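Local coordinates for protein 2-oxoglutarate-dependent dioxygenase tropC (Talaromyces stipitatus, PDB 6XJJ) that acts as an iron- and 2-oxoglutarate-dependent dioxygenase in the biosynthesis of fungal tropolones, at residues A[79-84]-A[279-284]; A[42-47]-A[74-79]; A[257-262]-A[303-308]. All blocks are in the same frame, centred on the assembly; numbering follows the deposited sequence.

Interactions 1 and 2 hold the large sheet of the double-stranded beta-helix (jelly-roll) fold: strand 75-79 lies between strand 43-45, its parallel partner, and strand 281-285, and Val-79 belongs to both contacts. Interaction 3, about 19 Å from interaction 1 between centres, joins two strands of a separate three-stranded antiparallel sheet; packing of Val-282 on Leu-261 links the two. All three are partly buried, but their chemistry differs: 79-84 with 279-284 combines an imidazole bond with aromatic packing on buried Phe-281, 42-47 with 74-79 has a backbone ladder with Thr-43 and Asp-45 exposed on the edge strand, and 257-262 with 303-308 adds a salt bridge between partly exposed Glu-262 and Arg-303.

Interaction 1 of 3, residues A[79-84]-A[279-284]; sequences VGHGIP and DAFVIN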
loop_
_atom_site.group_PDB
_atom_site.type_symbol
_atom_site.label_atom_id
_atom_site.label_comp_id
_atom_site.label_asym_id
_atom_site.label_seq_id
_atom_site.Cartn_x
_atom_site.Cartn_y
_atom_site.Cartn_z
ATOM N N VAL A 79 6.657 -11.036 -6.887
ATOM C CA VAL A 79 6.060 -11.702 -8.037
ATOM C C VAL A 79 5.663 -13.115 -7.627
ATOM O O VAL A 79 5.967 -13.580 -6.526
ATOM C CB VAL A 79 7.001 -11.744 -9.260
ATOM C CG1 VAL A 79 7.296 -10.335 -9.748
ATOM C CG2 VAL A 79 8.289 -12.499 -8.932
ATOM N N GLY A 80 4.981 -13.801 -8.547
ATOM C CA GLY A 80 4.473 -15.137 -8.289
ATOM C C GLY A 80 3.178 -15.159 -7.513
ATOM O O GLY A 80 2.795 -16.207 -6.983
ATOM N N HIS A 81 2.495 -14.019 -7.434
ATOM C CA HIS A 81 1.291 -13.862 -6.634
ATOM C C HIS A 81 0.070 -14.531 -7.248
ATOM O O HIS A 81 -0.873 -14.848 -6.517
ATOM C CB HIS A 81 1.038 -12.365 -6.409
ATOM C CG HIS A 81 1.149 -11.539 -7.655
ATOM N ND1 HIS A 81 0.143 -11.458 -8.591
ATOM C CD2 HIS A 81 2.164 -10.774 -8.126
ATOM C CE1 HIS A 81 0.526 -10.667 -9.580
ATOM N NE2 HIS A 81 1.748 -10.237 -9.320
ATOM N N GLY A 82 0.064 -14.761 -8.560
ATOM C CA GLY A 82 -1.032 -15.455 -9.199
ATOM C C GLY A 82 -2.173 -14.573 -9.655
ATOM O O GLY A 82 -3.095 -15.070 -10.313
ATOM N N ILE A 83 -2.140 -13.288 -9.344
ATOM C CA ILE A 83 -3.168 -12.362 -9.834
ATOM C C ILE A 83 -2.958 -12.126 -11.328
ATOM O O ILE A 83 -1.821 -11.848 -11.753
ATOM C CB ILE A 83 -3.107 -11.049 -9.050
ATOM C CG1 ILE A 83 -3.400 -11.336 -7.576
ATOM C CG2 ILE A 83 -4.117 -10.046 -9.580
ATOM C CD1 ILE A 83 -3.082 -10.209 -6.629
ATOM N N PRO A 84 -3.992 -12.221 -12.163
ATOM C CA PRO A 84 -3.772 -12.059 -13.604
ATOM C C PRO A 84 -3.426 -10.624 -13.961
ATOM O O PRO A 84 -3.711 -9.677 -13.223
ATOM C CB PRO A 84 -5.113 -12.464 -14.227
ATOM C CG PRO A 84 -5.790 -13.282 -13.192
ATOM C CD PRO A 84 -5.353 -12.717 -11.880
ATOM N N ASP A 279 4.537 -7.402 -13.660
ATOM C CA ASP A 279 3.744 -8.362 -12.891
ATOM C C ASP A 279 4.191 -8.412 -11.434
ATOM O O ASP A 279 4.241 -9.478 -10.819
ATOM C CB ASP A 279 3.802 -9.753 -13.517
ATOM C CG ASP A 279 3.075 -9.816 -14.837
ATOM O OD1 ASP A 279 2.273 -8.897 -15.105
ATOM O OD2 ASP A 279 3.299 -10.773 -15.607
ATOM N N ALA A 280 4.499 -7.251 -10.871
ATOM C CA ALA A 280 4.995 -7.184 -9.512
ATOM C C ALA A 280 4.145 -6.221 -8.703
ATOM O O ALA A 280 3.442 -5.366 -9.245
ATOM C CB ALA A 280 6.465 -6.756 -9.470
ATOM N N PHE A 281 4.188 -6.411 -7.393
ATOM C CA PHE A 281 3.739 -5.415 -6.439
ATOM C C PHE A 281 4.919 -5.010 -5.566
ATOM O O PHE A 281 5.802 -5.826 -5.277
ATOM C CB PHE A 281 2.605 -5.962 -5.571
ATOM C CG PHE A 281 1.390 -6.369 -6.349
ATOM C CD1 PHE A 281 0.416 -5.440 -6.671
ATOM C CD2 PHE A 281 1.226 -7.683 -6.764
ATOM C CE1 PHE A 281 -0.706 -5.811 -7.386
ATOM C CE2 PHE A 281 0.107 -8.063 -7.484
ATOM C CZ PHE A 281 -0.862 -7.127 -7.795
ATOM N N VAL A 282 4.933 -3.743 -5.144
ATOM C CA VAL A 282 5.942 -3.258 -4.206
ATOM C C VAL A 282 5.418 -3.449 -2.797
ATOM O O VAL A 282 4.311 -3.007 -2.467
ATOM C CB VAL A 282 6.290 -1.781 -4.450
ATOM C CG1 VAL A 282 7.271 -1.285 -3.393
ATOM C CG2 VAL A 282 6.879 -1.578 -5.809
ATOM N N ILE A 283 6.218 -4.104 -1.968
ATOM C CA ILE A 283 5.851 -4.444 -0.605
ATOM C C ILE A 283 6.818 -3.728 0.316
ATOM O O ILE A 283 8.034 -3.794 0.109
ATOM C CB ILE A 283 5.919 -5.961 -0.368
ATOM C CG1 ILE A 283 5.124 -6.735 -1.425
ATOM C CG2 ILE A 283 5.460 -6.298 1.042
ATOM C CD1 ILE A 283 3.670 -6.413 -1.478
ATOM N N ASN A 284 6.289 -3.040 1.321
ATOM C CA ASN A 284 7.140 -2.483 2.361
ATOM C C ASN A 284 6.485 -2.620 3.725
ATOM O O ASN A 284 5.262 -2.741 3.852
ATOM C CB ASN A 284 7.445 -1.012 2.135
ATOM C CG ASN A 284 6.208 -0.178 2.094
ATOM O OD1 ASN A 284 5.208 -0.590 1.523
ATOM N ND2 ASN A 284 6.205 0.909 2.846
#
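Asp-279 meets the loop 79-84 through its carbonyl oxygen, which receives a hydrogen bond from His-81 NE2 at 3.0 Å. The bond is bent, with an N-H...O angle of 140°, and the donor stands well above the carbonyl plane, not on a lone pair. Val-79 CG1 merely packs beside the same oxygen. The carboxylate of Asp-279 turns elsewhere, to a salt bridge with Arg-88. At the next residue, Ala-280, the methyl CB packs on Val-79 CG1, the pair being 3.7 Å apart. Phe-281 then has more of its surface buried here than any other residue of either segment. Its CE2 points at one face of the His-81 imidazole, 3.2 Å above the centre of that ring. This is a T-shaped stack with the phenyl as the edge partner, the ring planes standing at 65°. A chi1 of 47° brings the imidazole toward Asp-279 and Phe-281. Its other ring nitrogen, ND1, accepts from Ile-83 N at 3.0 Å. Bonds at both nitrogens, with Phe-281 over one face, hold the rotation of the ring. Ile-83 CD1 adds an apolar touch on Phe-281 CE2, 3.9 Å away. Beyond Phe-281, strand 281-285 of the jelly-roll core runs between strands 75-79 and 249-253, Val-282 and Ile-283 touching side chains of each, and Asn-284 bonds to the iron ligand Asp-245. The contact thus lies where strand 75-79 runs into the loop before helix 85-99, beside the start of strand 281-285, while Phe-281 and Ile-83 also rest on helix 171-204, through Tyr-181, Leu-188 and Leu-184.

Interaction 2 of 3, residues A[42-47]-A[74-79]; sequences PTVDIS and GFFNLV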
loop_
_atom_site.group_PDB
_atom_site.type_symbol
_atom_site.label_atom_id
_atom_site.label_comp_id
_atom_site.label_asym_id
_atom_site.label_seq_id
_atom_site.Cartn_x
_atom_site.Cartn_y
_atom_site.Cartn_z
ATOM N N PRO A 42 15.416 -5.779 -4.031
ATOM C CA PRO A 42 15.323 -7.127 -4.598
ATOM C C PRO A 42 13.907 -7.479 -5.034
ATOM O O PRO A 42 12.924 -6.831 -4.669
ATOM C CB PRO A 42 15.779 -8.030 -3.446
ATOM C CG PRO A 42 15.441 -7.277 -2.221
ATOM C CD PRO A 42 15.575 -5.813 -2.563
ATOM N N THR A 43 13.835 -8.538 -5.839
ATOM C CA THR A 43 12.586 -9.156 -6.267
ATOM C C THR A 43 12.482 -10.537 -5.637
ATOM O O THR A 43 13.439 -11.314 -5.692
ATOM C CB THR A 43 12.527 -9.292 -7.789
ATOM O OG1 THR A 43 12.572 -7.996 -8.401
ATOM C CG2 THR A 43 11.257 -10.016 -8.215
ATOM N N VAL A 44 11.320 -10.848 -5.069
ATOM C CA VAL A 44 11.080 -12.142 -4.439
ATOM C C VAL A 44 9.876 -12.791 -5.101
ATOM O O VAL A 44 8.803 -12.184 -5.196
ATOM C CB VAL A 44 10.847 -12.013 -2.926
ATOM C CG1 VAL A 44 10.638 -13.389 -2.310
ATOM C CG2 VAL A 44 12.007 -11.306 -2.277
ATOM N N ASP A 45 10.055 -14.030 -5.538
ATOM C CA ASP A 45 9.000 -14.817 -6.153
ATOM C C ASP A 45 8.398 -15.728 -5.089
ATOM O O ASP A 45 9.097 -16.580 -4.527
ATOM C CB ASP A 45 9.567 -15.622 -7.323
ATOM C CG ASP A 45 8.513 -16.456 -8.035
ATOM O OD1 ASP A 45 7.350 -16.462 -7.580
ATOM O OD2 ASP A 45 8.848 -17.105 -9.054
ATOM N N ILE A 46 7.108 -15.544 -4.800
ATOM C CA ILE A 46 6.431 -16.343 -3.785
ATOM C C ILE A 46 5.704 -17.555 -4.374
ATOM O O ILE A 46 4.981 -18.238 -3.644
ATOM C CB ILE A 46 5.458 -15.481 -2.964
ATOM C CG1 ILE A 46 4.320 -14.944 -3.843
ATOM C CG2 ILE A 46 6.212 -14.315 -2.323
ATOM C CD1 ILE A 46 3.158 -14.343 -3.056
ATOM N N SER A 47 5.875 -17.835 -5.670
ATOM C CA SER A 47 5.202 -18.969 -6.304
ATOM C C SER A 47 5.223 -20.207 -5.424
ATOM O O SER A 47 4.196 -20.864 -5.235
ATOM C CB SER A 47 5.866 -19.274 -7.648
ATOM O OG SER A 47 5.681 -18.209 -8.562
ATOM N N GLY A 74 13.567 -2.987 4.037
ATOM C CA GLY A 74 12.174 -2.687 4.295
ATOM C C GLY A 74 11.295 -2.693 3.066
ATOM O O GLY A 74 10.087 -2.481 3.193
ATOM N N PHE A 75 11.864 -2.898 1.875
ATOM C CA PHE A 75 11.092 -3.060 0.656
ATOM C C PHE A 75 11.542 -4.306 -0.089
ATOM O O PHE A 75 12.696 -4.728 0.015
ATOM C CB PHE A 75 11.214 -1.930 -0.384
ATOM C CG PHE A 75 10.532 -0.632 -0.037
ATOM C CD1 PHE A 75 10.373 -0.175 1.260
ATOM C CD2 PHE A 75 9.864 0.039 -1.057
ATOM C CE1 PHE A 75 9.702 1.032 1.508
ATOM C CE2 PHE A 75 9.174 1.198 -0.819
ATOM C CZ PHE A 75 9.084 1.697 0.464
ATOM N N PHE A 76 10.610 -4.870 -0.860
ATOM C CA PHE A 76 10.928 -5.671 -2.033
ATOM C C PHE A 76 9.836 -5.530 -3.087
ATOM O O PHE A 76 8.738 -5.032 -2.825
ATOM C CB PHE A 76 11.081 -7.191 -1.829
ATOM C CG PHE A 76 10.074 -7.847 -0.904
ATOM C CD1 PHE A 76 9.234 -7.144 -0.058
ATOM C CD2 PHE A 76 9.706 -9.158 -1.200
ATOM C CE1 PHE A 76 8.289 -7.798 0.712
ATOM C CE2 PHE A 76 8.718 -9.801 -0.477
ATOM C CZ PHE A 76 8.000 -9.107 0.464
ATOM N N ASN A 77 10.168 -5.993 -4.297
ATOM C CA ASN A 77 9.190 -6.339 -5.323
ATOM C C ASN A 77 8.764 -7.794 -5.186
ATOM O O ASN A 77 9.596 -8.684 -4.976
ATOM C CB ASN A 77 9.761 -6.117 -6.724
ATOM C CG ASN A 77 9.753 -4.665 -7.138
ATOM O OD1 ASN A 77 8.720 -4.127 -7.540
ATOM N ND2 ASN A 77 10.906 -4.021 -7.049
ATOM N N LEU A 78 7.463 -8.027 -5.336
ATOM C CA LEU A 78 6.861 -9.341 -5.160
ATOM C C LEU A 78 6.288 -9.819 -6.485
ATOM O O LEU A 78 5.514 -9.097 -7.122
ATOM C CB LEU A 78 5.752 -9.290 -4.107
ATOM C CG LEU A 78 5.107 -10.614 -3.680
ATOM C CD1 LEU A 78 4.589 -10.493 -2.258
ATOM C CD2 LEU A 78 3.977 -11.029 -4.607
ATOM N N VAL A 79 6.657 -11.036 -6.887
ATOM C CA VAL A 79 6.060 -11.702 -8.037
ATOM C C VAL A 79 5.663 -13.115 -7.627
ATOM O O VAL A 79 5.967 -13.580 -6.526
ATOM C CB VAL A 79 7.001 -11.744 -9.260
ATOM C CG1 VAL A 79 7.296 -10.335 -9.748
ATOM C CG2 VAL A 79 8.289 -12.499 -8.932
#
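Val-44 packs on the edge of Phe-76 between the parallel strands 43-45 and 75-79. The CG2 methyl of Val-44 lies 3.3 Å from Phe-76 CD2, and CB of the valine sits close to the ring plane. Phe-76 presents that edge because chi1 of 41° places CG between the backbone N and the carbonyl carbon. Further along the same face, Ile-46 CD1 fits beside the forked end of Leu-78, at 3.7 Å from CD2, its CG2 lying by the fork, next to CG. On the other face Val-79 CG2 is the bump: it fills the hollow between Thr-43 and Asp-45, with Thr-43 CG2 at 3.9 Å and Asp-45 CB at 3.7 Å. Thr-43 OG1 lies alongside CB of Asn-77. Beneath these side chains the backbones form a ladder of four hydrogen bonds, Asn-77 N to Pro-42 O, Val-44 N to Asn-77 O, Val-79 N to Val-44 O and Ile-46 N to Val-79 O, all with N-H...O angles of at least 163°. At the end of the strand, Asp-45 OD1 accepts from Ser-47 N at 2.8 Å and from Ser-47 OG, an Asx turn leading into helix 47-50. The connection, a beta-alpha-beta crossover, runs through helices 47-50 and 56-72, the latter covering Val-44 and Phe-76 through Val-66. Phe-75 pairs edge-to-face with the iron ligand His-302. The chemistry divides clearly: four main-chain bonds set the parallel register, hydrocarbon packs between sheet and helices, and Thr-43 and Asp-45 are exposed on the edge strand.

Interaction 3 of 3, residues A[257-262]-A[303-308]; sequences GTKGLE and RVYITG
Glu-262 and Arg-303, a hydrogen-bonded pair of the antiparallel strands 261-265 and 302-304, meet twice, through backbone and side chain. Glu-262 N donates to Arg-303 O at 3.0 Å, and Arg-303 N returns a bond to Glu-262 O. Both side chains leave with CG between the backbone N and the carbonyl carbon (chi1 56° and 62°) and then run extended. This brings Glu-262 OE2 to the edge of the guanidinium, 3.0 Å from Arg-303 NE, in a salt bridge; NE approaches from above the carboxylate plane, and the second bond, from NH2, is weak. The guanidinium also makes a cation-pi contact with Trp-271. Tyr-305 is the other large contributor. Its ring lies over Gly-260, whose CA is 3.7 Å from the centroid and 11° off the normal, a CH-pi contact. At the ring edge, CD2 comes within 3.3 Å of Glu-262 OE2, while Lys-259 CE lies 3.4 Å from Tyr-305 OH. Tyr-305 N donates to Gly-260 O at 3.1 Å. On the opposite face of the strands, Leu-261 CD1 packs against Val-304 CG2, and both residues touch Arg-311, predicted to bind 2-oxoglutarate. The chemistry is therefore two-sided: Leu-261 lies near His-302 of the jelly-roll's His-Asp-His iron site (with His-243 and Asp-245), and a partly exposed charged pair, its carboxylate probably stabilised by the guanidinium, lies beside the tyrosine.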
loop_
_atom_site.group_PDB
_atom_site.type_symbol
_atom_site.label_atom_id
_atom_site.label_comp_id
_atom_site.label_asym_id
_atom_site.label_seq_id
_atom_site.Cartn_x
_atom_site.Cartn_y
_atom_site.Cartn_z
ATOM N N GLY A 257 5.970 2.042 -17.335
ATOM C CA GLY A 257 6.464 3.225 -18.004
ATOM C C GLY A 257 6.605 4.465 -17.145
ATOM O O GLY A 257 6.774 5.558 -17.700
ATOM N N THR A 258 6.542 4.340 -15.820
ATOM C CA THR A 258 6.692 5.472 -14.921
ATOM C C THR A 258 7.795 5.181 -13.915
ATOM O O THR A 258 8.185 4.030 -13.702
ATOM C CB THR A 258 5.400 5.775 -14.149
ATOM O OG1 THR A 258 5.112 4.693 -13.254
ATOM C CG2 THR A 258 4.240 5.946 -15.101
ATOM N N LYS A 259 8.288 6.242 -13.286
ATOM C CA LYS A 259 9.184 6.092 -12.151
ATOM C C LYS A 259 8.917 7.244 -11.192
ATOM O O LYS A 259 8.032 8.076 -11.419
ATOM C CB LYS A 259 10.656 6.024 -12.591
ATOM C CG LYS A 259 11.238 7.309 -13.173
ATOM C CD LYS A 259 12.649 7.086 -13.713
ATOM C CE LYS A 259 13.347 8.397 -14.022
ATOM N NZ LYS A 259 12.491 9.351 -14.792
ATOM N N GLY A 260 9.674 7.273 -10.099
ATOM C CA GLY A 260 9.497 8.303 -9.096
ATOM C C GLY A 260 9.706 7.791 -7.689
ATOM O O GLY A 260 10.215 8.515 -6.832
ATOM N N LEU A 261 9.329 6.541 -7.440
ATOM C CA LEU A 261 9.429 5.988 -6.098
ATOM C C LEU A 261 10.883 5.677 -5.755
ATOM O O LEU A 261 11.576 4.983 -6.508
ATOM C CB LEU A 261 8.579 4.725 -5.986
ATOM C CG LEU A 261 8.551 4.024 -4.624
ATOM C CD1 LEU A 261 7.895 4.917 -3.584
ATOM C CD2 LEU A 261 7.830 2.687 -4.716
ATOM N N GLU A 262 11.341 6.188 -4.613
ATOM C CA GLU A 262 12.690 5.927 -4.135
ATOM C C GLU A 262 12.677 5.770 -2.619
ATOM O O GLU A 262 11.803 6.294 -1.923
ATOM C CB GLU A 262 13.663 7.034 -4.571
ATOM C CG GLU A 262 13.276 8.446 -4.150
ATOM C CD GLU A 262 14.213 9.493 -4.728
ATOM O OE1 GLU A 262 15.314 9.117 -5.185
ATOM O OE2 GLU A 262 13.854 10.688 -4.721
ATOM N N ARG A 303 9.641 8.171 -0.800
ATOM C CA ARG A 303 8.988 9.337 -1.386
ATOM C C ARG A 303 8.844 9.092 -2.883
ATOM O O ARG A 303 9.345 8.100 -3.422
ATOM C CB ARG A 303 9.792 10.606 -1.105
ATOM C CG ARG A 303 11.180 10.569 -1.712
ATOM C CD ARG A 303 11.970 11.794 -1.366
ATOM N NE ARG A 303 13.280 11.791 -2.008
ATOM C CZ ARG A 303 14.214 12.710 -1.795
ATOM N NH1 ARG A 303 13.982 13.703 -0.948
ATOM N NH2 ARG A 303 15.382 12.630 -2.416
ATOM N N VAL A 304 8.165 10.018 -3.557
ATOM C CA VAL A 304 7.945 9.942 -4.996
ATOM C C VAL A 304 8.236 11.327 -5.555
ATOM O O VAL A 304 7.488 12.275 -5.287
ATOM C CB VAL A 304 6.515 9.502 -5.348
ATOM C CG1 VAL A 304 6.352 9.346 -6.858
ATOM C CG2 VAL A 304 6.147 8.220 -4.627
ATOM N N TYR A 305 9.316 11.453 -6.325
ATOM C CA TYR A 305 9.611 12.734 -6.950
ATOM C C TYR A 305 8.770 12.931 -8.209
ATOM O O TYR A 305 8.164 11.998 -8.740
ATOM C CB TYR A 305 11.100 12.863 -7.282
ATOM C CG TYR A 305 11.672 11.798 -8.192
ATOM C CD1 TYR A 305 11.525 11.876 -9.571
ATOM C CD2 TYR A 305 12.412 10.744 -7.672
ATOM C CE1 TYR A 305 12.066 10.906 -10.407
ATOM C CE2 TYR A 305 12.960 9.776 -8.495
ATOM C CZ TYR A 305 12.785 9.861 -9.864
ATOM O OH TYR A 305 13.329 8.897 -10.688
ATOM N N ILE A 306 8.729 14.172 -8.674
ATOM C CA ILE A 306 7.879 14.549 -9.797
ATOM C C ILE A 306 8.620 14.251 -11.092
ATOM O O ILE A 306 9.844 14.400 -11.173
ATOM C CB ILE A 306 7.475 16.032 -9.708
ATOM C CG1 ILE A 306 6.720 16.290 -8.400
ATOM C CG2 ILE A 306 6.593 16.414 -10.902
ATOM C CD1 ILE A 306 6.487 17.746 -8.091
ATOM N N THR A 307 7.879 13.814 -12.105
ATOM C CA THR A 307 8.438 13.490 -13.409
ATOM C C THR A 307 7.584 14.141 -14.486
ATOM O O THR A 307 6.566 14.781 -14.207
ATOM C CB THR A 307 8.503 11.973 -13.645
ATOM O OG1 THR A 307 7.182 11.419 -13.579
ATOM C CG2 THR A 307 9.393 11.293 -12.615
ATOM N N GLY A 308 8.008 13.962 -15.735
ATOM C CA GLY A 308 7.249 14.456 -16.864
ATOM C C GLY A 308 6.142 13.542 -17.328
ATOM O O GLY A 308 5.265 13.983 -18.077
#